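Local structure of ABC-type branched-chain amino acid transport systems periplasmic component-like protein (Thermomonospora curvata, 4N03) at residues S91-L96 with K116-S121; L325-A330 with I340-S345. The protein probably binds fatty acids such as palmitic acid between its two lobes for uptake by an ABC transporter. All coordinates share one frame; numbering follows the deposited sequence.

Contact 1 (S91-L96 with K116-S121); sequences SIYTEL and KQRIES
T94, whose methyl faces R118 across this contact, turns its hydroxyl back onto its own helix, where S91 O is gripped twice: T94 OG1 donates to it at 2.8 Å and E95 N at 3.1 Å, both from the same face of the carbonyl. The setting is the α/β lobe of a type I periplasmic binding protein, in which helices 86-96 and 109-122 alternate with the strands of a parallel sheet. The two short segments run almost side by side, 17° from parallel, with their axes 11.3 Å apart. A separation of that size illustrates how a single large side chain can bridge neighbouring helices. Y93 does so here: with CG anti to the backbone N, chi1 -178° carries the ring out to helix 109-122. The aliphatic part of R118 meets the CD1/CE1 side of the ring, with Y93 CE1 3.6 Å from R118 CB and Y93 CD1 3.8 Å from R118 CD. I119 meets the CE2 side, where Y93 CE2 lies 3.8 Å from I119 CG1. Both residues approach obliquely and from the same side of the ring plane, while V115 of the same helix and M124 beyond it also touch the tyrosine. Its phenol oxygen passes beside the backbone, Y93 OH being 3.6 Å from I119 CA, and finds its polar partner just past the segment in the carboxylate of D122. On the sheet side, I92 and L96 pack against R80 and V78 of strand 74-81. R118 runs past the tyrosine in the opposite sense, and its guanidinium is tilted 55° from the ring, so the two do not stack. In this conformer, one of two modelled, R118 NE lies 4.2 Å from T94 CG2.

Contact 2 (L325-A330 with I340-S345); sequences LEKACA and INAHRS
The methyl of A342 fits against the backbone and side-chain roots of K327 and A328: A342 CB is 3.7 Å from K327 CB and equally 3.7 Å from A328 N, while A328 CB stands a little farther off, at 4.2 Å from A342 CB. Small residues let the helices come this close, the CA atoms of A328 and A342 being 5.6 Å apart. Farther along the lysine, in the conformer given of two modelled, K327 CD passes 3.9 Å from S345 OG. The chain then bends at its last torsion (chi4 83°), and K327 NZ donates to a water at 2.6 Å. That water donates in turn to A342 O, joining the ammonium to the last turn of helix 336-343, where the partial negative charge of the helix dipole would probably suit a cation. S345 OG also donates to A342 O, at 2.8 Å and 27° out of the carbonyl plane, so a carbonyl of that turn is engaged by a side chain and a water together. In this periplasmic binding protein of the leucine-binding family, the contact joins two consecutive helices through a connection that holds a short strand: the long helix 309-330 ends, strand 333-334 pairs with 24-25, and helix 336-343 returns to pack on the long helix. Outward of the alanines, H343 touches I320 and A324 of the long helix and meets the rings of F125 and F359. R344 bonds to the backbone oxygens of K139 and F359. Beyond A328, C329 is tied to C71 by a disulfide.

How the contacts relate
From the N terminus, contact 1 comes first: it closes a stretch of 19 residues holding strand 103-107 of the four-stranded parallel sheet, and so joins two successive helices that alternate with its strands. The chain then lays down five of the seven strands of the other sheet before contact 2 closes a shorter connection of nine residues, between helix 309-330 and helix 336-343; the last two strands follow. The two loops are in series, neither nesting nor crossing, with centres 22 Å apart and nearest atoms about 8 Å apart. The disulfide C71-C329 ties the chain leading into strand 74-81, ahead of contact 1, to the sequence-distant helix 309-330 of contact 2.

Contact 1 (S91-L96 with K116-S121)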
ATOM      1  N   SER A  91       0.383  -9.893  18.663  1.00 18.28           N
ATOM      2  CA  SER A  91       0.481  -9.397  20.016  0.60 18.43           C
ATOM      3  C   SER A  91      -0.086  -7.972  20.121  1.00 17.27           C
ATOM      4  O   SER A  91      -0.858  -7.662  21.020  1.00 17.33           O
ATOM      5  CB  SER A  91       1.953  -9.424  20.451  0.60 20.95           C
ATOM      6  OG  SER A  91       2.082  -9.017  21.796  0.60 23.56           O
ATOM      7  N   ILE A  92       0.290  -7.102  19.166  1.00 17.01           N
ATOM      8  CA  ILE A  92      -0.226  -5.733  19.130  1.00 17.53           C
ATOM      9  C   ILE A  92      -1.728  -5.729  18.931  1.00 16.70           C
ATOM     10  O   ILE A  92      -2.440  -5.052  19.619  1.00 16.26           O
ATOM     11  CB  ILE A  92       0.449  -4.900  18.040  1.00 16.84           C
ATOM     12  CG1 ILE A  92       1.862  -4.537  18.528  1.00 17.09           C
ATOM     13  CG2 ILE A  92      -0.361  -3.651  17.694  1.00 18.40           C
ATOM     14  CD1 ILE A  92       2.823  -4.079  17.455  1.00 19.43           C
ATOM     15  N   TYR A  93      -2.221  -6.567  18.000  1.00 15.76           N
ATOM     16  CA  TYR A  93      -3.645  -6.623  17.767  1.00 14.68           C
ATOM     17  C   TYR A  93      -4.363  -6.940  19.077  1.00 14.56           C
ATOM     18  O   TYR A  93      -5.360  -6.322  19.418  1.00 15.89           O
ATOM     19  CB  TYR A  93      -3.984  -7.640  16.668  1.00 14.48           C
ATOM     20  CG  TYR A  93      -5.461  -7.676  16.364  1.00 13.96           C
ATOM     21  CD1 TYR A  93      -6.305  -8.513  17.083  1.00 13.96           C
ATOM     22  CD2 TYR A  93      -6.031  -6.799  15.475  1.00 13.22           C
ATOM     23  CE1 TYR A  93      -7.676  -8.492  16.866  1.00 13.63           C
ATOM     24  CE2 TYR A  93      -7.399  -6.788  15.245  1.00 12.96           C
ATOM     25  CZ  TYR A  93      -8.217  -7.643  15.947  1.00 12.74           C
ATOM     26  OH  TYR A  93      -9.564  -7.591  15.733  1.00 14.67           O
ATOM     27  N   THR A  94      -3.870  -7.907  19.818  1.00 16.02           N
ATOM     28  CA  THR A  94      -4.587  -8.321  21.028  1.00 17.63           C
ATOM     29  C   THR A  94      -4.503  -7.237  22.107  1.00 17.92           C
ATOM     30  O   THR A  94      -5.386  -7.173  22.963  1.00 20.25           O
ATOM     31  CB  THR A  94      -4.073  -9.630  21.555  1.00 21.75           C
ATOM     32  OG1 THR A  94      -2.744  -9.461  21.937  1.00 26.31           O
ATOM     33  CG2 THR A  94      -4.100 -10.709  20.553  1.00 22.13           C
ATOM     34  N   GLU A  95      -3.491  -6.376  22.054  1.00 18.83           N
ATOM     35  CA  GLU A  95      -3.381  -5.233  22.975  0.70 18.97           C
ATOM     36  C   GLU A  95      -4.294  -4.071  22.612  1.00 19.78           C
ATOM     37  O   GLU A  95      -4.583  -3.188  23.450  1.00 22.28           O
ATOM     38  CB  GLU A  95      -1.973  -4.674  22.937  0.70 20.31           C
ATOM     39  CG  GLU A  95      -0.859  -5.532  23.463  0.70 25.31           C
ATOM     40  CD  GLU A  95       0.460  -4.777  23.371  0.70 32.74           C
ATOM     41  OE1 GLU A  95       1.189  -4.890  22.340  0.70 34.00           O
ATOM     42  OE2 GLU A  95       0.740  -3.986  24.300  0.70 53.33           O
ATOM     43  N   LEU A  96      -4.715  -4.013  21.357  1.00 16.18           N
ATOM     44  CA  LEU A  96      -5.527  -2.907  20.909  1.00 16.79           C
ATOM     45  C   LEU A  96      -6.980  -3.282  20.794  1.00 16.07           C
ATOM     46  O   LEU A  96      -7.809  -2.386  20.844  1.00 15.83           O
ATOM     47  CB  LEU A  96      -5.097  -2.460  19.509  1.00 17.25           C
ATOM     48  CG  LEU A  96      -3.733  -1.829  19.369  1.00 18.88           C
ATOM     49  CD1 LEU A  96      -3.480  -1.617  17.884  1.00 22.77           C
ATOM     50  CD2 LEU A  96      -3.697  -0.529  20.127  1.00 22.79           C
ATOM     51  N   LYS A 116      -6.417 -12.020  10.529  1.00 12.39           N
ATOM     52  CA  LYS A 116      -7.624 -11.958   9.709  0.60 14.22           C
ATOM     53  C   LYS A 116      -8.821 -12.604  10.425  1.00 12.17           C
ATOM     54  O   LYS A 116      -9.924 -12.090  10.428  1.00 12.50           O
ATOM     55  CB  LYS A 116      -7.328 -12.517   8.327  0.60 17.17           C
ATOM     56  CG  LYS A 116      -8.416 -12.324   7.339  0.60 18.15           C
ATOM     57  CD  LYS A 116      -7.953 -12.832   5.983  0.60 20.45           C
ATOM     58  CE  LYS A 116      -9.060 -12.675   4.970  0.60 20.15           C
ATOM     59  NZ  LYS A 116     -10.070 -13.746   5.174  0.60 16.27           N
ATOM     60  N   GLN A 117      -8.601 -13.784  11.020  1.00 12.60           N
ATOM     61  CA  GLN A 117      -9.700 -14.425  11.714  1.00 12.43           C
ATOM     62  C   GLN A 117     -10.210 -13.598  12.896  1.00 12.25           C
ATOM     63  O   GLN A 117     -11.410 -13.514  13.140  1.00 13.64           O
ATOM     64  CB  GLN A 117      -9.290 -15.821  12.218  1.00 14.74           C
ATOM     65  CG  GLN A 117      -9.257 -16.896  11.207  1.00 16.29           C
ATOM     66  CD  GLN A 117      -8.985 -18.261  11.816  1.00 16.67           C
ATOM     67  OE1 GLN A 117      -7.873 -18.563  12.138  1.00 18.44           O
ATOM     68  NE2 GLN A 117     -10.023 -19.070  11.978  1.00 19.60           N
ATOM     69  N   ARG A 118      -9.288 -13.012  13.642  1.00 12.70           N
ATOM     70  CA  ARG A 118      -9.699 -12.167  14.751  0.60 13.08           C
ATOM     71  C   ARG A 118     -10.433 -10.885  14.285  1.00 11.76           C
ATOM     72  O   ARG A 118     -11.417 -10.473  14.883  1.00 13.11           O
ATOM     73  CB  ARG A 118      -8.483 -11.750  15.558  0.60 14.68           C
ATOM     74  CG  ARG A 118      -7.881 -12.874  16.380  0.60 16.40           C
ATOM     75  CD  ARG A 118      -6.681 -12.306  17.120  0.60 20.68           C
ATOM     76  NE  ARG A 118      -5.938 -13.318  17.846  0.60 23.85           N
ATOM     77  CZ  ARG A 118      -4.992 -14.085  17.323  0.60 24.75           C
ATOM     78  NH1 ARG A 118      -4.673 -13.976  16.019  0.60 19.68           N
ATOM     79  NH2 ARG A 118      -4.353 -14.967  18.111  0.60 20.32           N
ATOM     80  N   ILE A 119      -9.955 -10.312  13.194  1.00 12.12           N
ATOM     81  CA  ILE A 119     -10.599  -9.133  12.613  1.00 12.16           C
ATOM     82  C   ILE A 119     -12.033  -9.447  12.289  1.00 11.70           C
ATOM     83  O   ILE A 119     -12.967  -8.686  12.585  1.00 12.17           O
ATOM     84  CB  ILE A 119      -9.815  -8.647  11.381  1.00 11.74           C
ATOM     85  CG1 ILE A 119      -8.583  -7.863  11.816  1.00 11.59           C
ATOM     86  CG2 ILE A 119     -10.677  -7.793  10.466  1.00 11.34           C
ATOM     87  CD1 ILE A 119      -7.611  -7.618  10.680  1.00 12.02           C
ATOM     88  N   GLU A 120     -12.235 -10.643  11.704  1.00 12.21           N
ATOM     89  CA  GLU A 120     -13.589 -11.029  11.311  1.00 13.26           C
ATOM     90  C   GLU A 120     -14.486 -11.226  12.556  1.00 13.66           C
ATOM     91  O   GLU A 120     -15.627 -10.743  12.607  1.00 15.27           O
ATOM     92  CB  GLU A 120     -13.562 -12.297  10.477  1.00 14.82           C
ATOM     93  CG  GLU A 120     -14.915 -12.643   9.873  1.00 20.16           C
ATOM     94  CD  GLU A 120     -15.235 -11.757   8.632  1.00 24.14           C
ATOM     95  OE1 GLU A 120     -14.281 -11.359   7.896  1.00 37.39           O
ATOM     96  OE2 GLU A 120     -16.410 -11.474   8.381  1.00 40.26           O
ATOM     97  N   SER A 121     -13.937 -11.903  13.562  1.00 12.54           N
ATOM     98  CA  SER A 121     -14.685 -12.174  14.771  0.60 15.54           C
ATOM     99  C   SER A 121     -15.028 -10.902  15.511  1.00 13.65           C
ATOM    100  O   SER A 121     -16.107 -10.732  16.059  1.00 15.69           O
ATOM    101  CB  SER A 121     -13.880 -13.108  15.670  0.60 17.20           C
ATOM    102  OG  SER A 121     -14.606 -13.420  16.845  0.60 19.76           O
TER

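Contact 2 (L325-A330 with I340-S345)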
ATOM      1  N   LEU A 325     -16.784   7.408   9.639  1.00 12.48           N
ATOM      2  CA  LEU A 325     -17.163   7.834  10.971  1.00 12.43           C
ATOM      3  C   LEU A 325     -18.245   8.919  10.935  1.00 13.36           C
ATOM      4  O   LEU A 325     -19.165   8.903  11.728  1.00 13.75           O
ATOM      5  CB  LEU A 325     -15.951   8.368  11.750  1.00 12.63           C
ATOM      6  CG  LEU A 325     -14.905   7.340  12.215  1.00 13.63           C
ATOM      7  CD1 LEU A 325     -13.608   8.026  12.603  1.00 13.85           C
ATOM      8  CD2 LEU A 325     -15.465   6.543  13.383  1.00 14.34           C
ATOM      9  N   GLU A 326     -18.123   9.837   9.993  1.00 14.03           N
ATOM     10  CA  GLU A 326     -19.105  10.906   9.863  0.70 15.63           C
ATOM     11  C   GLU A 326     -20.482  10.360   9.471  1.00 14.66           C
ATOM     12  O   GLU A 326     -21.513  10.818  10.017  1.00 16.90           O
ATOM     13  CB  GLU A 326     -18.629  11.932   8.851  0.70 17.51           C
ATOM     14  CG  GLU A 326     -17.480  12.786   9.356  0.70 18.39           C
ATOM     15  CD  GLU A 326     -16.923  13.705   8.283  0.70 22.78           C
ATOM     16  OE1 GLU A 326     -17.151  13.445   7.087  0.70 28.51           O
ATOM     17  OE2 GLU A 326     -16.268  14.701   8.655  0.70 30.27           O
ATOM     18  N   LYS A 327     -20.537   9.390   8.563  1.00 14.44           N
ATOM     19  CA  LYS A 327     -21.818   8.796   8.170  0.60 14.07           C
ATOM     20  C   LYS A 327     -22.395   7.989   9.334  1.00 13.56           C
ATOM     21  O   LYS A 327     -23.605   8.028   9.628  1.00 15.06           O
ATOM     22  CB  LYS A 327     -21.641   7.908   6.939  0.60 16.42           C
ATOM     23  CG  LYS A 327     -21.511   8.587   5.572  0.60 18.84           C
ATOM     24  CD  LYS A 327     -21.328   7.516   4.496  0.60 23.98           C
ATOM     25  CE  LYS A 327     -20.831   8.045   3.169  0.60 27.58           C
ATOM     26  NZ  LYS A 327     -19.357   8.187   3.184  0.60 28.09           N
ATOM     27  N   ALA A 328     -21.545   7.234  10.033  1.00 12.58           N
ATOM     28  CA  ALA A 328     -22.008   6.482  11.189  1.00 13.39           C
ATOM     29  C   ALA A 328     -22.545   7.369  12.297  1.00 13.75           C
ATOM     30  O   ALA A 328     -23.554   7.084  12.921  1.00 13.65           O
ATOM     31  CB  ALA A 328     -20.899   5.585  11.679  1.00 13.48           C
ATOM     32  N   CYS A 329     -21.854   8.483  12.558  1.00 15.70           N
ATOM     33  CA  CYS A 329     -22.298   9.529  13.483  1.00 17.85           C
ATOM     34  C   CYS A 329     -23.689  10.013  13.146  1.00 15.11           C
ATOM     35  O   CYS A 329     -24.548  10.161  14.038  1.00 17.57           O
ATOM     36  CB  CYS A 329     -21.312  10.768  13.386  1.00 19.07           C
ATOM     37  SG  CYS A 329     -21.933  12.354  13.948  1.00 24.28           S
ATOM     38  N   ALA A 330     -23.895  10.315  11.879  1.00 17.31           N
ATOM     39  CA  ALA A 330     -25.177  10.851  11.441  1.00 20.29           C
ATOM     40  C   ALA A 330     -26.273   9.817  11.656  1.00 18.02           C
ATOM     41  O   ALA A 330     -27.401  10.188  11.869  1.00 20.41           O
ATOM     42  CB  ALA A 330     -25.111  11.257   9.986  1.00 21.57           C
ATOM     43  N   ILE A 340     -18.836  -0.071   9.703  1.00 10.22           N
ATOM     44  CA  ILE A 340     -18.598  -0.840   8.495  1.00 11.35           C
ATOM     45  C   ILE A 340     -19.712  -0.619   7.492  1.00 10.33           C
ATOM     46  O   ILE A 340     -19.460  -0.521   6.305  1.00 11.55           O
ATOM     47  CB  ILE A 340     -18.316  -2.326   8.762  1.00 11.67           C
ATOM     48  CG1 ILE A 340     -17.627  -2.957   7.539  1.00 11.10           C
ATOM     49  CG2 ILE A 340     -19.562  -3.076   9.136  1.00 13.23           C
ATOM     50  CD1 ILE A 340     -16.262  -2.371   7.225  1.00 13.78           C
ATOM     51  N   ASN A 341     -20.945  -0.509   7.980  1.00 11.02           N
ATOM     52  CA  ASN A 341     -22.048  -0.298   7.041  1.00 11.73           C
ATOM     53  C   ASN A 341     -21.946   1.090   6.400  1.00 11.48           C
ATOM     54  O   ASN A 341     -22.206   1.250   5.230  1.00 13.17           O
ATOM     55  CB  ASN A 341     -23.363  -0.503   7.782  1.00 13.12           C
ATOM     56  CG  ASN A 341     -23.645  -1.969   8.067  1.00 14.48           C
ATOM     57  OD1 ASN A 341     -23.011  -2.846   7.512  1.00 18.75           O
ATOM     58  ND2 ASN A 341     -24.531  -2.191   8.967  1.00 17.95           N
ATOM     59  N   ALA A 342     -21.494   2.100   7.151  1.00 11.35           N
ATOM     60  CA  ALA A 342     -21.236   3.435   6.603  1.00 12.01           C
ATOM     61  C   ALA A 342     -20.149   3.351   5.535  1.00 12.48           C
ATOM     62  O   ALA A 342     -20.296   3.878   4.443  1.00 14.64           O
ATOM     63  CB  ALA A 342     -20.833   4.412   7.698  1.00 13.02           C
ATOM     64  N   HIS A 343     -19.048   2.650   5.834  1.00 11.90           N
ATOM     65  CA  HIS A 343     -17.981   2.516   4.862  1.00 12.06           C
ATOM     66  C   HIS A 343     -18.468   1.824   3.565  1.00 12.39           C
ATOM     67  O   HIS A 343     -18.229   2.269   2.455  1.00 14.30           O
ATOM     68  CB  HIS A 343     -16.819   1.696   5.454  1.00 10.89           C
ATOM     69  CG  HIS A 343     -15.754   1.445   4.453  1.00 11.02           C
ATOM     70  ND1 HIS A 343     -15.042   2.437   3.825  1.00 12.42           N
ATOM     71  CD2 HIS A 343     -15.368   0.280   3.877  1.00 11.75           C
ATOM     72  CE1 HIS A 343     -14.216   1.897   2.947  1.00 11.55           C
ATOM     73  NE2 HIS A 343     -14.400   0.579   2.960  1.00 11.60           N
ATOM     74  N   ARG A 344     -19.148   0.700   3.723  1.00 12.22           N
ATOM     75  CA  ARG A 344     -19.517  -0.192   2.601  1.00 13.06           C
ATOM     76  C   ARG A 344     -20.707   0.327   1.831  1.00 15.49           C
ATOM     77  O   ARG A 344     -21.148  -0.357   0.889  1.00 16.10           O
ATOM     78  CB  ARG A 344     -19.814  -1.598   3.078  1.00 14.70           C
ATOM     79  CG  ARG A 344     -18.614  -2.334   3.643  1.00 17.57           C
ATOM     80  CD  ARG A 344     -17.861  -3.108   2.634  1.00 15.46           C
ATOM     81  NE  ARG A 344     -16.597  -3.640   3.106  1.00 13.60           N
ATOM     82  CZ  ARG A 344     -15.470  -3.566   2.425  1.00 12.28           C
ATOM     83  NH1 ARG A 344     -15.415  -3.016   1.248  1.00 13.32           N
ATOM     84  NH2 ARG A 344     -14.376  -4.124   2.921  1.00 12.66           N
ATOM     85  N   SER A 345     -21.258   1.471   2.226  1.00 12.63           N
ATOM     86  CA  SER A 345     -22.273   2.180   1.456  1.00 14.61           C
ATOM     87  C   SER A 345     -21.704   3.017   0.339  1.00 16.02           C
ATOM     88  O   SER A 345     -22.455   3.460  -0.523  1.00 17.71           O
ATOM     89  CB  SER A 345     -23.184   2.980   2.373  1.00 16.07           C
ATOM     90  OG  SER A 345     -22.533   4.156   2.855  1.00 19.28           O
TER
HETATM   91  O   HOH W   1     -18.127   5.994   3.906  1.00 21.89           O